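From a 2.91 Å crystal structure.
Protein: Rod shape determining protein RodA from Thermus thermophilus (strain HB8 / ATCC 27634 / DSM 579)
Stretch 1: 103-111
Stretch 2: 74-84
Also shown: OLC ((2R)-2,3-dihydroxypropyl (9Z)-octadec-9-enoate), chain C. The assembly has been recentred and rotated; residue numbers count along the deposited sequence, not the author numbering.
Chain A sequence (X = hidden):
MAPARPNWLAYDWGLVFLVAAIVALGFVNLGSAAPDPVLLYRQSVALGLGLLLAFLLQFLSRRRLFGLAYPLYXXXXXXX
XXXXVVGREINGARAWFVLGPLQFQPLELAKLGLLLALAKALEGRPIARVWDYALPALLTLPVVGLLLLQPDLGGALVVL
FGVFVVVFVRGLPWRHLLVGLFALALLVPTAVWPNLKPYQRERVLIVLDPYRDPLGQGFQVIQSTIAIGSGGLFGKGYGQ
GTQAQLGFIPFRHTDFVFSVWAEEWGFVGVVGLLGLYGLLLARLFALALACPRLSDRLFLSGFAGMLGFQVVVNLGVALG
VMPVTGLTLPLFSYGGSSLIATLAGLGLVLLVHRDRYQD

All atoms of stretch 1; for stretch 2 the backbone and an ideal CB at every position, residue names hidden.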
# COMPACT_ATOMS: atom_id res chain seq x y z
N GLN A 103 -7.33 15.96 1.99
CA GLN A 103 -7.14 14.96 3.04
C GLN A 103 -5.89 14.14 2.72
O GLN A 103 -5.91 13.29 1.83
CB GLN A 103 -8.37 14.06 3.14
CG GLN A 103 -9.64 14.81 3.46
CD GLN A 103 -10.86 13.91 3.51
OE1 GLN A 103 -10.74 12.69 3.45
NE2 GLN A 103 -12.04 14.52 3.61
N PHE A 104 -4.81 14.39 3.46
CA PHE A 104 -3.52 13.73 3.21
C PHE A 104 -3.00 13.11 4.49
O PHE A 104 -2.67 13.83 5.44
CB PHE A 104 -2.49 14.71 2.63
CG PHE A 104 -1.08 14.17 2.64
CD1 PHE A 104 -0.69 13.22 1.71
CD2 PHE A 104 -0.16 14.59 3.59
CE1 PHE A 104 0.60 12.71 1.71
CE2 PHE A 104 1.12 14.08 3.60
CZ PHE A 104 1.50 13.14 2.66
N GLN A 105 -2.88 11.79 4.50
CA GLN A 105 -2.36 11.01 5.62
C GLN A 105 -0.89 10.68 5.41
O GLN A 105 -0.55 10.08 4.38
CB GLN A 105 -3.17 9.72 5.77
CG GLN A 105 -2.61 8.74 6.77
CD GLN A 105 -3.38 7.43 6.77
OE1 GLN A 105 -4.03 7.08 5.78
NE2 GLN A 105 -3.32 6.71 7.89
N PRO A 106 0.00 11.02 6.34
CA PRO A 106 1.44 10.81 6.09
C PRO A 106 1.85 9.35 6.04
O PRO A 106 3.00 9.07 5.66
CB PRO A 106 2.11 11.52 7.28
CG PRO A 106 1.04 12.37 7.90
CD PRO A 106 -0.24 11.65 7.65
N LEU A 107 0.96 8.42 6.41
CA LEU A 107 1.32 7.01 6.38
C LEU A 107 1.72 6.55 4.98
O LEU A 107 2.64 5.75 4.82
CB LEU A 107 0.15 6.17 6.90
CG LEU A 107 0.28 4.66 6.74
CD1 LEU A 107 1.39 4.11 7.62
CD2 LEU A 107 -1.04 3.97 7.03
N GLU A 108 1.03 7.04 3.94
CA GLU A 108 1.32 6.58 2.59
C GLU A 108 2.70 7.05 2.14
O GLU A 108 3.50 6.27 1.59
CB GLU A 108 0.24 7.09 1.63
CG GLU A 108 -1.19 6.74 2.06
CD GLU A 108 -1.51 5.26 1.95
OE1 GLU A 108 -0.79 4.53 1.23
OE2 GLU A 108 -2.49 4.82 2.58
N LEU A 109 3.00 8.34 2.36
CA LEU A 109 4.32 8.87 2.08
C LEU A 109 5.39 8.12 2.86
O LEU A 109 6.49 7.86 2.34
CB LEU A 109 4.36 10.36 2.42
CG LEU A 109 5.64 11.10 2.02
CD1 LEU A 109 5.89 10.92 0.54
CD2 LEU A 109 5.52 12.58 2.37
N ALA A 110 5.10 7.74 4.11
CA ALA A 110 6.05 6.95 4.89
C ALA A 110 6.31 5.60 4.22
O ALA A 110 7.46 5.19 4.08
CB ALA A 110 5.54 6.75 6.31
N LYS A 111 5.25 4.90 3.82
CA LYS A 111 5.42 3.59 3.20
C LYS A 111 6.32 3.69 1.97
O LYS A 111 7.31 2.96 1.85
CB LYS A 111 4.07 2.97 2.84
CG LYS A 111 3.15 2.71 4.04
CD LYS A 111 2.09 1.66 3.74
CE LYS A 111 1.12 2.11 2.67
NZ LYS A 111 0.27 3.24 3.13
N UNK A 74 13.11 11.23 4.64
CA UNK A 74 13.17 12.29 5.63
C UNK A 74 11.90 13.11 5.69
O UNK A 74 11.44 13.48 6.78
CB UNK A 74 14.36 13.21 5.34
N UNK A 75 11.31 13.41 4.53
CA UNK A 75 10.09 14.22 4.50
C UNK A 75 8.90 13.46 5.09
O UNK A 75 8.04 14.06 5.74
CB UNK A 75 9.78 14.65 3.07
N UNK A 76 8.86 12.15 4.88
CA UNK A 76 7.80 11.37 5.52
C UNK A 76 8.01 11.28 7.02
O UNK A 76 7.05 11.30 7.79
CB UNK A 76 7.73 9.96 4.92
N UNK A 77 9.27 11.22 7.47
CA UNK A 77 9.53 11.24 8.91
C UNK A 77 9.08 12.56 9.53
O UNK A 77 8.37 12.58 10.54
CB UNK A 77 11.02 11.01 9.19
N UNK A 78 9.49 13.69 8.94
CA UNK A 78 9.09 14.98 9.48
C UNK A 78 7.58 15.20 9.39
O UNK A 78 7.01 15.86 10.26
CB UNK A 78 9.82 16.10 8.74
N UNK A 79 6.91 14.61 8.38
CA UNK A 79 5.46 14.73 8.27
C UNK A 79 4.72 13.83 9.26
O UNK A 79 3.67 14.22 9.79
CB UNK A 79 5.02 14.40 6.84
N UNK A 80 5.23 12.62 9.49
CA UNK A 80 4.70 11.80 10.57
C UNK A 80 4.83 12.51 11.91
O UNK A 80 3.92 12.46 12.75
CB UNK A 80 5.42 10.45 10.62
N UNK A 81 5.96 13.18 12.13
CA UNK A 81 6.14 13.91 13.38
C UNK A 81 5.19 15.10 13.46
O UNK A 81 4.63 15.37 14.53
CB UNK A 81 7.59 14.38 13.52
N UNK A 82 4.98 15.80 12.34
CA UNK A 82 4.13 16.98 12.32
C UNK A 82 2.65 16.66 12.45
O UNK A 82 1.89 17.47 12.98
CB UNK A 82 4.37 17.76 11.03
N UNK A 83 2.21 15.50 11.95
CA UNK A 83 0.80 15.15 12.07
C UNK A 83 0.41 14.96 13.53
O UNK A 83 -0.74 15.21 13.91
CB UNK A 83 0.49 13.88 11.27
N UNK A 84 1.36 14.55 14.38
CA UNK A 84 1.08 14.40 15.80
C UNK A 84 0.74 15.73 16.47
O UNK A 84 0.01 15.76 17.46
CB UNK A 84 2.28 13.76 16.50
C10 OLC C . 3.17 9.68 -2.95
C9 OLC C . 1.90 9.27 -2.74
C8 OLC C . 1.14 9.74 -1.52
C24 OLC C . -9.88 13.84 -1.35
C7 OLC C . -0.34 9.86 -1.86
C6 OLC C . -0.99 10.84 -0.90
C5 OLC C . -2.20 10.22 -0.24
C4 OLC C . -3.23 11.29 0.04
C3 OLC C . -3.62 11.98 -1.25
C2 OLC C . -5.00 12.59 -1.11
C21 OLC C . -7.41 14.15 -1.31
C1 OLC C . -5.06 13.99 -1.69
C22 OLC C . -8.68 14.36 -2.11
O19 OLC C . -4.04 14.64 -1.81
O25 OLC C . -10.85 13.35 -2.26
O23 OLC C . -8.86 15.73 -2.37
O20 OLC C . -6.29 14.53 -2.10

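Stretch 2 is a helix that runs nearly antiparallel to helix 106-111, at 153° with an axial approach of 8.4 Å. Stretch 1 offers it a mostly apolar surface: a proline ring, Leu109, the small Ala110 and the edge of Phe104.

Position 74 has helical angles and nothing of stretch 1 near its ideal CB, so many residues would fit; it is Gly74. At 75 the CB points sideways, 4.8 Å from CD2 of Leu109. A small or apolar residue suits this margin, and Ala75 covers little.

Position 76 is the most constrained. Its CA lies 4.8 Å from the CA of Ala110, and its CB points toward stretch 1, with the ideal CB 3.5 Å from Ala110 CA and 3.6 Å from Leu109 O. Such close packing favours a small residue: glycine, alanine or serine. The residue is Ser76, whose CB packs against the Ala110 backbone. With chi1 in p, its OG finds a hydrogen-bond partner just outside the two stretches, so the hydroxyl is satisfied without bonding to stretch 1.

At 77 the CB points away, and 78 is out of reach; stretch 1 dictates neither. They are Leu77 and Leu78, the latter on the surface.

Position 79 points toward stretch 1, its ideal CB 4.1 Å from Pro106 CB, 4.9 Å from Leu109 CD2 and 5.1 Å from Phe104 CE2. These apolar groups leave space beyond the CB that leucine, isoleucine or methionine could use. Leu79 brings its CD2 to 3.6 Å from Leu109 CD2 and 3.8 Å from Phe104 CE2, meeting the phenylalanine ring at its edge.

Position 80 pairs with Pro106, the two CA atoms 5.6 Å apart, but its CB points sideways. A long, flexible apolar chain could turn back to the interface. Leu80 does so: CD2 lies 3.6 Å from Pro106 CB, and CD1 lies 3.7 Å from Ala110 CB, using the room beside that small side chain.

Position 81 is out of reach and 82 points sideways without contact, leaving the choice open; they are Ala81 and Leu82.

At 83 the CB again points toward stretch 1, the ideal atom 3.7 Å from Pro106 CG. A compact apolar residue such as alanine or valine would suit, since the contact is made already at CB. Val83, with chi1 in p, makes that contact. Position 84 is out of reach, so stretch 1 sets no preference; it is Leu84.

No hydrogen bond crosses between the stretches; close apolar packing makes the contact.

Stretch 2 (74-84) GASLLLLALVL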
# COMPACT_ATOMS: atom_id res chain seq x y z
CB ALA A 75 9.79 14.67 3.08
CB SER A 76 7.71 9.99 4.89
OG SER A 76 8.95 9.32 4.90
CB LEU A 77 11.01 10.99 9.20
CG LEU A 77 11.40 9.53 9.39
CD1 LEU A 77 12.86 9.40 9.82
CD2 LEU A 77 10.48 8.88 10.40
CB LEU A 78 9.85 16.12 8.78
CG LEU A 78 11.34 16.27 9.14
CD1 LEU A 78 11.83 17.68 8.86
CD2 LEU A 78 11.62 15.88 10.60
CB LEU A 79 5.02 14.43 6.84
CG LEU A 79 4.66 15.65 5.98
CD1 LEU A 79 5.65 16.77 6.22
CD2 LEU A 79 4.62 15.29 4.50
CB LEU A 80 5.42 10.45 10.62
CG LEU A 80 4.98 9.42 9.59
CD1 LEU A 80 5.74 8.12 9.78
CD2 LEU A 80 3.49 9.19 9.70
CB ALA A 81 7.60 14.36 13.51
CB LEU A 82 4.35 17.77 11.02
CG LEU A 82 3.60 19.09 10.96
CD1 LEU A 82 4.15 20.02 12.02
CD2 LEU A 82 3.66 19.73 9.58
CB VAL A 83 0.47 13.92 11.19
CG1 VAL A 83 0.98 12.64 11.82
CG2 VAL A 83 -1.03 13.84 10.91
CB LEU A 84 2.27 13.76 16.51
CG LEU A 84 2.62 12.35 16.02
CD1 LEU A 84 3.89 11.85 16.69
CD2 LEU A 84 1.46 11.41 16.29
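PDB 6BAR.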